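Local coordinates for protein cytidylyltransferase (Leptospira borgpetersenii serovar Hardjo-bovis, PDB 6OEW) that probably transfers a cytidylyl group from a nucleoside triphosphate to an acceptor with the help of a bound magnesium ion, at residues M9-L14 against I101-T106; L119-F124 against I148-L153; G129-L134 against K184-P189. One frame throughout, in Å; residues are numbered along the deposited sequence.

Overall arrangement
All three contacts belong to one mixed sheet of the GT-A-type cytidylyltransferase fold and step outward across it. Contact 1 pairs strand 11-16 with strand 101-106 in the parallel part. Contact 2 lays helix 114-126 against strand 149-152, the antiparallel neighbour of 101-106, and its centre is about 8 Å from that of contact 1. Another 8 Å or so between centres leads to contact 3, where strand 133-135 pairs with 185-187, the outermost strand on that side within the chain. Contact 1 closes along the chain before the others open, whereas the segments of contacts 2 and 3 alternate. The contacts thus run from the buried part of the sheet to its partly exposed edge.

Contact 1: residues M9-L14 against I101-T106; sequences MKVGIL and IIVRLT
Five backbone hydrogen bonds tie Lys10, Gly12 and Leu14 to Ile101, Val103 and Leu105 in a regular parallel ladder. Lys10 O accepts from Ile101 N (2.9 Å), and Gly12 then uses both its polar backbone atoms, N to Ile101 O and O to Val103 N, the latter at 2.8 Å. Leu14 repeats the pattern: its N gives a bond to Val103 O, while its O takes a longer one, 3.2 Å, from Leu105 N. That last bond is almost straight at the hydrogen, but the donor stands 36° above the carbonyl plane.

Beta-branched residues, suited to extended backbone, fill the face that carries Val11, Ile13, Ile101 and Val103. Val11 divides its branches: CG2 leans on Ile101 CB, and CG1, anti to the backbone N (chi1 177°), meets Val103 CG2 at 3.8 Å. Ile13 runs alongside Val103 in the same direction, with its CG1 4.1 Å from Val103 CB. Its other branch, CG2, reaches the next rung and touches Leu105 CD1 at 3.5 Å. On the reverse face Gly12 contributes no side chain beside Ile102, and the branched end of Leu14 comes back toward that isoleucine, CD1 to Ile102 CG2 at 4.2 Å.

Arg104 is bridged to Glu149 and hydrogen-bonded to Gln16, and Thr106 OG1 bonds Asp108, a residue known to bind magnesium in this protein, though it holds no ion in this chain. Helix 114-126 packs on the face of Ile13, Ile101 and Val103 through Leu117 and Phe124, while Tyr90 and Ala94 of helix 86-96 meet Ile102 on the other. Outward in the sheet, backbone hydrogen bonds join Ile13 to Val55 of strand 54-59 and Ile102 to Phe151 of strand 149-152.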
loop_
_atom_site.group_PDB
_atom_site.type_symbol
_atom_site.label_atom_id
_atom_site.label_comp_id
_atom_site.label_asym_id
_atom_site.label_seq_id
_atom_site.Cartn_x
_atom_site.Cartn_y
_atom_site.Cartn_z
ATOM N N MET A 9 19.663 -0.261 9.482
ATOM C CA MET A 9 18.443 0.484 9.170
ATOM C C MET A 9 17.207 -0.327 9.529
ATOM O O MET A 9 17.096 -1.500 9.160
ATOM C CB MET A 9 18.402 0.853 7.686
ATOM C CG MET A 9 19.468 1.831 7.276
ATOM S SD MET A 9 19.632 3.027 8.605
ATOM C CE MET A 9 19.176 4.549 7.779
ATOM N N LYS A 10 16.260 0.301 10.221
ATOM C CA LYS A 10 15.026 -0.384 10.568
ATOM C C LYS A 10 13.991 -0.076 9.491
ATOM O O LYS A 10 13.685 1.099 9.229
ATOM C CB LYS A 10 14.526 0.030 11.953
ATOM C CG LYS A 10 13.447 -0.902 12.519
ATOM C CD LYS A 10 12.939 -0.436 13.888
ATOM C CE LYS A 10 11.916 -1.406 14.469
ATOM N NZ LYS A 10 11.420 -1.006 15.824
ATOM N N VAL A 11 13.486 -1.130 8.854
ATOM C CA VAL A 11 12.442 -1.024 7.837
ATOM C C VAL A 11 11.093 -1.210 8.522
ATOM O O VAL A 11 10.916 -2.142 9.318
ATOM C CB VAL A 11 12.635 -2.078 6.734
ATOM C CG1 VAL A 11 11.493 -2.013 5.704
ATOM C CG2 VAL A 11 14.017 -1.969 6.056
ATOM N N GLY A 12 10.135 -0.328 8.209
ATOM C CA GLY A 12 8.782 -0.448 8.712
ATOM C C GLY A 12 7.777 -0.441 7.575
ATOM O O GLY A 12 7.897 0.378 6.664
ATOM N N ILE A 13 6.818 -1.360 7.581
ATOM C CA ILE A 13 5.731 -1.340 6.600
ATOM C C ILE A 13 4.541 -0.647 7.262
ATOM O O ILE A 13 3.896 -1.203 8.161
ATOM C CB ILE A 13 5.363 -2.746 6.106
ATOM C CG1 ILE A 13 6.553 -3.453 5.469
ATOM C CG2 ILE A 13 4.193 -2.641 5.081
ATOM C CD1 ILE A 13 6.302 -4.928 5.189
ATOM N N LEU A 14 4.261 0.585 6.835
ATOM C CA LEU A 14 3.309 1.462 7.504
ATOM C C LEU A 14 2.113 1.622 6.575
ATOM O O LEU A 14 2.214 2.280 5.532
ATOM C CB LEU A 14 3.944 2.811 7.833
ATOM C CG LEU A 14 5.208 2.786 8.676
ATOM C CD1 LEU A 14 5.473 4.182 9.200
ATOM C CD2 LEU A 14 5.108 1.774 9.814
ATOM N N ILE A 101 13.513 3.395 7.394
ATOM C CA ILE A 101 13.085 3.210 6.008
ATOM C C ILE A 101 11.589 2.906 6.010
ATOM O O ILE A 101 11.164 1.837 6.471
ATOM C CB ILE A 101 13.862 2.091 5.308
ATOM C CG1 ILE A 101 15.369 2.338 5.411
ATOM C CG2 ILE A 101 13.455 2.012 3.851
ATOM C CD1 ILE A 101 15.829 3.575 4.702
ATOM N N ILE A 102 10.796 3.830 5.483
ATOM C CA ILE A 102 9.340 3.690 5.481
ATOM C C ILE A 102 8.859 3.013 4.196
ATOM O O ILE A 102 9.071 3.528 3.094
ATOM C CB ILE A 102 8.670 5.053 5.654
ATOM C CG1 ILE A 102 8.979 5.583 7.060
ATOM C CG2 ILE A 102 7.153 4.906 5.412
ATOM C CD1 ILE A 102 8.979 7.099 7.164
ATOM N N VAL A 103 8.149 1.898 4.334
ATOM C CA VAL A 103 7.422 1.313 3.210
ATOM C C VAL A 103 5.975 1.776 3.344
ATOM O O VAL A 103 5.252 1.360 4.258
ATOM C CB VAL A 103 7.531 -0.213 3.166
ATOM C CG1 VAL A 103 6.767 -0.750 1.945
ATOM C CG2 VAL A 103 8.995 -0.644 3.135
ATOM N N ARG A 104 5.568 2.680 2.466
ATOM C CA ARG A 104 4.230 3.259 2.533
ATOM C C ARG A 104 3.269 2.445 1.676
ATOM O O ARG A 104 3.474 2.324 0.465
ATOM C CB ARG A 104 4.228 4.705 2.063
ATOM C CG ARG A 104 2.797 5.248 2.190
ATOM C CD ARG A 104 2.528 6.357 1.267
ATOM N NE ARG A 104 1.191 6.953 1.442
ATOM C CZ ARG A 104 0.717 7.825 0.565
ATOM N NH1 ARG A 104 1.467 8.107 -0.494
ATOM N NH2 ARG A 104 -0.470 8.408 0.742
ATOM N N LEU A 105 2.228 1.891 2.310
ATOM C CA LEU A 105 1.147 1.192 1.639
ATOM C C LEU A 105 -0.166 1.799 2.098
ATOM O O LEU A 105 -0.244 2.415 3.164
ATOM C CB LEU A 105 1.095 -0.306 1.959
ATOM C CG LEU A 105 2.381 -1.109 1.765
ATOM C CD1 LEU A 105 2.135 -2.556 2.222
ATOM C CD2 LEU A 105 2.826 -1.060 0.314
ATOM N N THR A 106 -1.208 1.568 1.303
ATOM C CA THR A 106 -2.543 2.039 1.652
ATOM C C THR A 106 -3.496 0.851 1.651
ATOM O O THR A 106 -3.324 -0.112 0.887
ATOM C CB THR A 106 -3.050 3.104 0.677
ATOM O OG1 THR A 106 -3.296 2.506 -0.604
ATOM C CG2 THR A 106 -2.036 4.240 0.529
#

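Contact 2: residues L119-F124 against I148-L153; sequences LMVDLF and IEIFTL
Met120 meets Ile150 of strand 149-152 and Ile148 just before that strand. Its CB rests on Ile150 CD1 at 3.6 Å, and the flexible thioether crosses Ile148 obliquely. The bend at chi3 (66°) brings CE to 3.8 Å from Ile148 CG2, with SD close to Ile148 CB. Val121, next along the helix, adds CG2 at 3.7 Å from the same Ile150 CD1, so this one methyl touches two successive helix residues.

One turn on from Met120, Phe124 puts its ring over the strand, with CG anti to the backbone N (chi1 -165°). Ile150 CG2 lies over one face, 4.0 Å from the ring centroid and displaced toward the rim, a CH-pi contact. Thr152 CG2 comes to the ring edge near its plane, 3.7 Å from CZ. The hydroxyl of Thr152 is engaged otherwise: it caps Leu155 N at the start of helix 153-162, while its methyl serves the aromatic ring.

Helix and strand run at 29° to each other, their axes 9.5 Å apart, a spacing filled by side chains. The contact is therefore apolar layer packing of helix 114-126 on the sheet, held by shape and burial, whereas strand 149-152 finds backbone partners in Arg104 and Leu134.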
loop_
_atom_site.group_PDB
_atom_site.type_symbol
_atom_site.label_atom_id
_atom_site.label_comp_id
_atom_site.label_asym_id
_atom_site.label_seq_id
_atom_site.Cartn_x
_atom_site.Cartn_y
_atom_site.Cartn_z
ATOM N N LEU A 119 11.608 -7.246 -2.804
ATOM C CA LEU A 119 12.603 -6.943 -3.836
ATOM C C LEU A 119 12.896 -5.458 -3.879
ATOM O O LEU A 119 14.045 -5.040 -4.071
ATOM C CB LEU A 119 12.110 -7.414 -5.206
ATOM C CG LEU A 119 12.132 -8.910 -5.507
ATOM C CD1 LEU A 119 11.392 -9.225 -6.808
ATOM C CD2 LEU A 119 13.598 -9.385 -5.590
ATOM N N MET A 120 11.852 -4.638 -3.741
ATOM C CA MET A 120 12.036 -3.196 -3.779
ATOM C C MET A 120 12.818 -2.723 -2.569
ATOM O O MET A 120 13.698 -1.861 -2.697
ATOM C CB MET A 120 10.679 -2.481 -3.872
ATOM C CG MET A 120 10.055 -2.599 -5.262
ATOM S SD MET A 120 8.415 -1.805 -5.357
ATOM C CE MET A 120 8.846 -0.083 -5.119
ATOM N N VAL A 121 12.528 -3.284 -1.390
ATOM C CA VAL A 121 13.290 -2.891 -0.208
ATOM C C VAL A 121 14.749 -3.305 -0.376
ATOM O O VAL A 121 15.663 -2.545 -0.043
ATOM C CB VAL A 121 12.688 -3.493 1.076
ATOM C CG1 VAL A 121 13.610 -3.175 2.241
ATOM C CG2 VAL A 121 11.255 -2.944 1.370
ATOM N N ASP A 122 14.985 -4.522 -0.898
ATOM C CA ASP A 122 16.358 -4.987 -1.107
ATOM C C ASP A 122 17.118 -4.043 -2.029
ATOM O O ASP A 122 18.278 -3.692 -1.761
ATOM C CB ASP A 122 16.352 -6.410 -1.686
ATOM C CG ASP A 122 16.164 -7.480 -0.622
ATOM O OD1 ASP A 122 16.138 -7.133 0.582
ATOM O OD2 ASP A 122 16.041 -8.668 -0.992
ATOM N N LEU A 123 16.475 -3.610 -3.118
ATOM C CA LEU A 123 17.113 -2.652 -4.017
ATOM C C LEU A 123 17.441 -1.347 -3.292
ATOM O O LEU A 123 18.532 -0.782 -3.470
ATOM C CB LEU A 123 16.204 -2.393 -5.228
ATOM C CG LEU A 123 16.761 -1.534 -6.379
ATOM C CD1 LEU A 123 17.916 -2.235 -7.116
ATOM C CD2 LEU A 123 15.662 -1.176 -7.366
ATOM N N PHE A 124 16.501 -0.851 -2.475
ATOM C CA PHE A 124 16.708 0.386 -1.728
ATOM C C PHE A 124 17.897 0.247 -0.787
ATOM O O PHE A 124 18.818 1.081 -0.790
ATOM C CB PHE A 124 15.404 0.731 -0.963
ATOM C CG PHE A 124 15.322 2.140 -0.444
ATOM C CD1 PHE A 124 14.517 3.065 -1.077
ATOM C CD2 PHE A 124 16.024 2.532 0.687
ATOM C CE1 PHE A 124 14.376 4.381 -0.566
ATOM C CE2 PHE A 124 15.925 3.833 1.175
ATOM C CZ PHE A 124 15.089 4.752 0.545
ATOM N N ILE A 148 3.603 0.634 -4.214
ATOM C CA ILE A 148 4.585 0.597 -3.140
ATOM C C ILE A 148 5.461 1.822 -3.294
ATOM O O ILE A 148 5.962 2.096 -4.392
ATOM C CB ILE A 148 5.435 -0.691 -3.201
ATOM C CG1 ILE A 148 4.542 -1.932 -3.031
ATOM C CG2 ILE A 148 6.543 -0.632 -2.149
ATOM C CD1 ILE A 148 5.202 -3.296 -3.515
ATOM N N GLU A 149 5.635 2.560 -2.210
ATOM C CA GLU A 149 6.570 3.667 -2.133
ATOM C C GLU A 149 7.460 3.426 -0.932
ATOM O O GLU A 149 6.988 2.963 0.110
ATOM C CB GLU A 149 5.833 5.031 -2.003
ATOM C CG GLU A 149 4.932 5.280 -3.189
ATOM C CD GLU A 149 3.772 6.216 -2.878
ATOM O OE1 GLU A 149 3.152 6.071 -1.800
ATOM O OE2 GLU A 149 3.494 7.083 -3.732
ATOM N N ILE A 150 8.752 3.682 -1.099
ATOM C CA ILE A 150 9.741 3.503 -0.044
ATOM C C ILE A 150 10.552 4.778 0.065
ATOM O O ILE A 150 11.094 5.254 -0.937
ATOM C CB ILE A 150 10.666 2.304 -0.336
ATOM C CG1 ILE A 150 9.803 1.060 -0.634
ATOM C CG2 ILE A 150 11.564 2.080 0.852
ATOM C CD1 ILE A 150 10.646 -0.185 -1.068
ATOM N N PHE A 151 10.665 5.320 1.276
ATOM C CA PHE A 151 11.493 6.500 1.441
ATOM C C PHE A 151 12.061 6.557 2.849
ATOM O O PHE A 151 11.565 5.902 3.772
ATOM C CB PHE A 151 10.716 7.776 1.113
ATOM C CG PHE A 151 9.320 7.796 1.679
ATOM C CD1 PHE A 151 9.097 8.216 2.982
ATOM C CD2 PHE A 151 8.240 7.397 0.911
ATOM C CE1 PHE A 151 7.799 8.242 3.512
ATOM C CE2 PHE A 151 6.957 7.409 1.426
ATOM C CZ PHE A 151 6.726 7.828 2.723
ATOM N N THR A 152 13.133 7.337 2.990
ATOM C CA THR A 152 13.821 7.483 4.265
ATOM C C THR A 152 13.022 8.385 5.194
ATOM O O THR A 152 12.234 9.228 4.758
ATOM C CB THR A 152 15.228 8.074 4.092
ATOM O OG1 THR A 152 15.151 9.405 3.567
ATOM C CG2 THR A 152 16.089 7.204 3.162
ATOM N N LEU A 153 13.233 8.193 6.490
ATOM C CA LEU A 153 12.697 9.140 7.454
ATOM C C LEU A 153 13.195 10.544 7.147
ATOM O O LEU A 153 12.452 11.523 7.288
ATOM C CB LEU A 153 13.091 8.720 8.868
ATOM C CG LEU A 153 12.754 9.698 9.992
ATOM C CD1 LEU A 153 11.277 9.715 10.257
ATOM C CD2 LEU A 153 13.541 9.286 11.224
#

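Contact 3: residues G129-L134 against K184-P189; sequences GRIEFL and KFFEYP
Phe133 and Phe185 extend from neighbouring strands in the same direction, on one face of the sheet. Their planes are only 20° from parallel, but the rings are offset, with centroids 5.7 Å apart, and contact is made through Phe133 CD2 and Phe185 CD1 at 3.6 Å. Val176 of helix 174-178 packs on both. On the reverse face, the ring of Phe186 has Arg130 O at its edge, near its plane, and Ile131 CG1 approaches Phe186 CD2 obliquely at 3.3 Å. Leu134 CD1 fits against Phe186 CB and Tyr188 CB.

These rings flank a short parallel pairing of strands 133-135 and 185-187, the latter the outermost strand on this side of the sheet. Phe133 O accepts from Phe186 N at 3.0 Å. Before the strand proper the chain bends, and Lys184 O takes two donors, Glu132 N at 2.9 Å and Phe133 N at 3.2 Å.

Glu132 returns a side-chain bond: its CG sits between the backbone N and the carbonyl carbon (chi1 57°), and OE2 accepts Lys184 N at 2.8 Å on its anti side. The long, extended chain of Lys184 suits the exposed margin of the sheet, running past Arg130 O to bring NZ within 3.0 Å of Gly129 O, nearly in line with the carbonyl.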
loop_
_atom_site.group_PDB
_atom_site.type_symbol
_atom_site.label_atom_id
_atom_site.label_comp_id
_atom_site.label_asym_id
_atom_site.label_seq_id
_atom_site.Cartn_x
_atom_site.Cartn_y
_atom_site.Cartn_z
ATOM N N GLY A 129 22.156 5.622 0.443
ATOM C CA GLY A 129 22.819 6.882 0.203
ATOM C C GLY A 129 22.776 7.358 -1.231
ATOM O O GLY A 129 23.100 8.524 -1.489
ATOM N N ARG A 130 22.399 6.491 -2.172
ATOM C CA ARG A 130 22.141 6.915 -3.537
ATOM C C ARG A 130 20.664 7.004 -3.847
ATOM O O ARG A 130 20.308 7.502 -4.918
ATOM C CB ARG A 130 22.762 5.953 -4.564
ATOM C CG ARG A 130 24.038 5.350 -4.199
ATOM C CD ARG A 130 24.548 4.526 -5.373
ATOM N NE ARG A 130 25.863 4.043 -5.056
ATOM C CZ ARG A 130 26.138 2.787 -4.744
ATOM N NH1 ARG A 130 27.380 2.457 -4.446
ATOM N NH2 ARG A 130 25.174 1.865 -4.761
ATOM N N ILE A 131 19.803 6.481 -2.977
ATOM C CA ILE A 131 18.355 6.507 -3.177
ATOM C C ILE A 131 17.708 6.972 -1.885
ATOM O O ILE A 131 18.036 6.473 -0.804
ATOM C CB ILE A 131 17.770 5.135 -3.571
ATOM C CG1 ILE A 131 18.442 4.576 -4.825
ATOM C CG2 ILE A 131 16.237 5.240 -3.755
ATOM C CD1 ILE A 131 17.884 3.244 -5.293
ATOM N N GLU A 132 16.797 7.926 -1.989
ATOM C CA GLU A 132 15.993 8.278 -0.835
ATOM C C GLU A 132 14.512 8.036 -1.078
ATOM O O GLU A 132 13.738 8.044 -0.112
ATOM C CB GLU A 132 16.228 9.738 -0.434
ATOM C CG GLU A 132 15.953 10.740 -1.518
ATOM C CD GLU A 132 16.426 12.138 -1.135
ATOM O OE1 GLU A 132 16.674 12.384 0.071
ATOM O OE2 GLU A 132 16.548 12.993 -2.036
ATOM N N PHE A 133 14.118 7.774 -2.323
ATOM C CA PHE A 133 12.715 7.551 -2.667
ATOM C C PHE A 133 12.638 6.557 -3.817
ATOM O O PHE A 133 13.167 6.815 -4.906
ATOM C CB PHE A 133 12.076 8.878 -3.053
ATOM C CG PHE A 133 10.578 8.829 -3.172
ATOM C CD1 PHE A 133 9.791 9.333 -2.161
ATOM C CD2 PHE A 133 9.971 8.321 -4.310
ATOM C CE1 PHE A 133 8.392 9.320 -2.263
ATOM C CE2 PHE A 133 8.578 8.304 -4.430
ATOM C CZ PHE A 133 7.793 8.785 -3.410
ATOM N N LEU A 134 11.976 5.428 -3.583
ATOM C CA LEU A 134 11.767 4.400 -4.600
ATOM C C LEU A 134 10.262 4.162 -4.717
ATOM O O LEU A 134 9.595 3.932 -3.703
ATOM C CB LEU A 134 12.496 3.101 -4.237
ATOM C CG LEU A 134 12.348 1.915 -5.207
ATOM C CD1 LEU A 134 12.911 2.249 -6.586
ATOM C CD2 LEU A 134 12.925 0.611 -4.683
ATOM N N LYS A 184 16.825 12.051 -4.665
ATOM C CA LYS A 184 17.458 10.823 -5.151
ATOM C C LYS A 184 16.323 9.831 -5.417
ATOM O O LYS A 184 16.045 8.901 -4.653
ATOM C CB LYS A 184 18.511 10.338 -4.156
ATOM C CG LYS A 184 19.577 11.412 -3.903
ATOM C CD LYS A 184 20.689 10.950 -2.988
ATOM C CE LYS A 184 21.809 11.985 -2.917
ATOM N NZ LYS A 184 22.930 11.474 -2.099
ATOM N N PHE A 185 15.678 10.042 -6.568
ATOM C CA PHE A 185 14.407 9.447 -6.965
ATOM C C PHE A 185 14.649 8.309 -7.947
ATOM O O PHE A 185 15.430 8.465 -8.890
ATOM C CB PHE A 185 13.540 10.531 -7.623
ATOM C CG PHE A 185 12.194 10.047 -8.124
ATOM C CD1 PHE A 185 11.103 9.974 -7.267
ATOM C CD2 PHE A 185 12.014 9.723 -9.465
ATOM C CE1 PHE A 185 9.859 9.550 -7.729
ATOM C CE2 PHE A 185 10.775 9.297 -9.943
ATOM C CZ PHE A 185 9.691 9.212 -9.072
ATOM N N PHE A 186 13.979 7.174 -7.734
ATOM C CA PHE A 186 14.127 6.021 -8.613
ATOM C C PHE A 186 12.822 5.262 -8.713
ATOM O O PHE A 186 11.997 5.294 -7.799
ATOM C CB PHE A 186 15.240 5.099 -8.132
ATOM C CG PHE A 186 16.561 5.713 -8.295
ATOM C CD1 PHE A 186 17.172 5.709 -9.533
ATOM C CD2 PHE A 186 17.141 6.419 -7.254
ATOM C CE1 PHE A 186 18.381 6.333 -9.707
ATOM C CE2 PHE A 186 18.360 7.040 -7.418
ATOM C CZ PHE A 186 18.976 7.004 -8.645
ATOM N N GLU A 187 12.669 4.543 -9.824
ATOM C CA GLU A 187 11.426 3.843 -10.112
ATOM C C GLU A 187 11.674 2.365 -10.385
ATOM O O GLU A 187 12.718 1.972 -10.909
ATOM C CB GLU A 187 10.717 4.468 -11.301
ATOM C CG GLU A 187 10.375 5.938 -11.085
ATOM C CD GLU A 187 9.579 6.489 -12.240
ATOM O OE1 GLU A 187 10.159 7.183 -13.104
ATOM O OE2 GLU A 187 8.376 6.180 -12.295
ATOM N N TYR A 188 10.672 1.563 -10.074
ATOM C CA TYR A 188 10.778 0.118 -10.166
ATOM C C TYR A 188 9.753 -0.412 -11.162
ATOM O O TYR A 188 8.536 -0.315 -10.903
ATOM C CB TYR A 188 10.593 -0.494 -8.783
ATOM C CG TYR A 188 10.920 -1.960 -8.723
ATOM C CD1 TYR A 188 12.242 -2.395 -8.618
ATOM C CD2 TYR A 188 9.917 -2.906 -8.819
ATOM C CE1 TYR A 188 12.542 -3.753 -8.578
ATOM C CE2 TYR A 188 10.200 -4.255 -8.784
ATOM C CZ TYR A 188 11.509 -4.670 -8.655
ATOM O OH TYR A 188 11.749 -6.006 -8.620
ATOM N N PRO A 189 10.177 -0.963 -12.301
ATOM C CA PRO A 189 9.229 -1.438 -13.312
ATOM C C PRO A 189 8.732 -2.863 -13.086
ATOM O O PRO A 189 9.377 -3.698 -12.449
ATOM C CB PRO A 189 10.052 -1.381 -14.604
ATOM C CG PRO A 189 11.452 -1.769 -14.128
ATOM C CD PRO A 189 11.580 -1.138 -12.731
#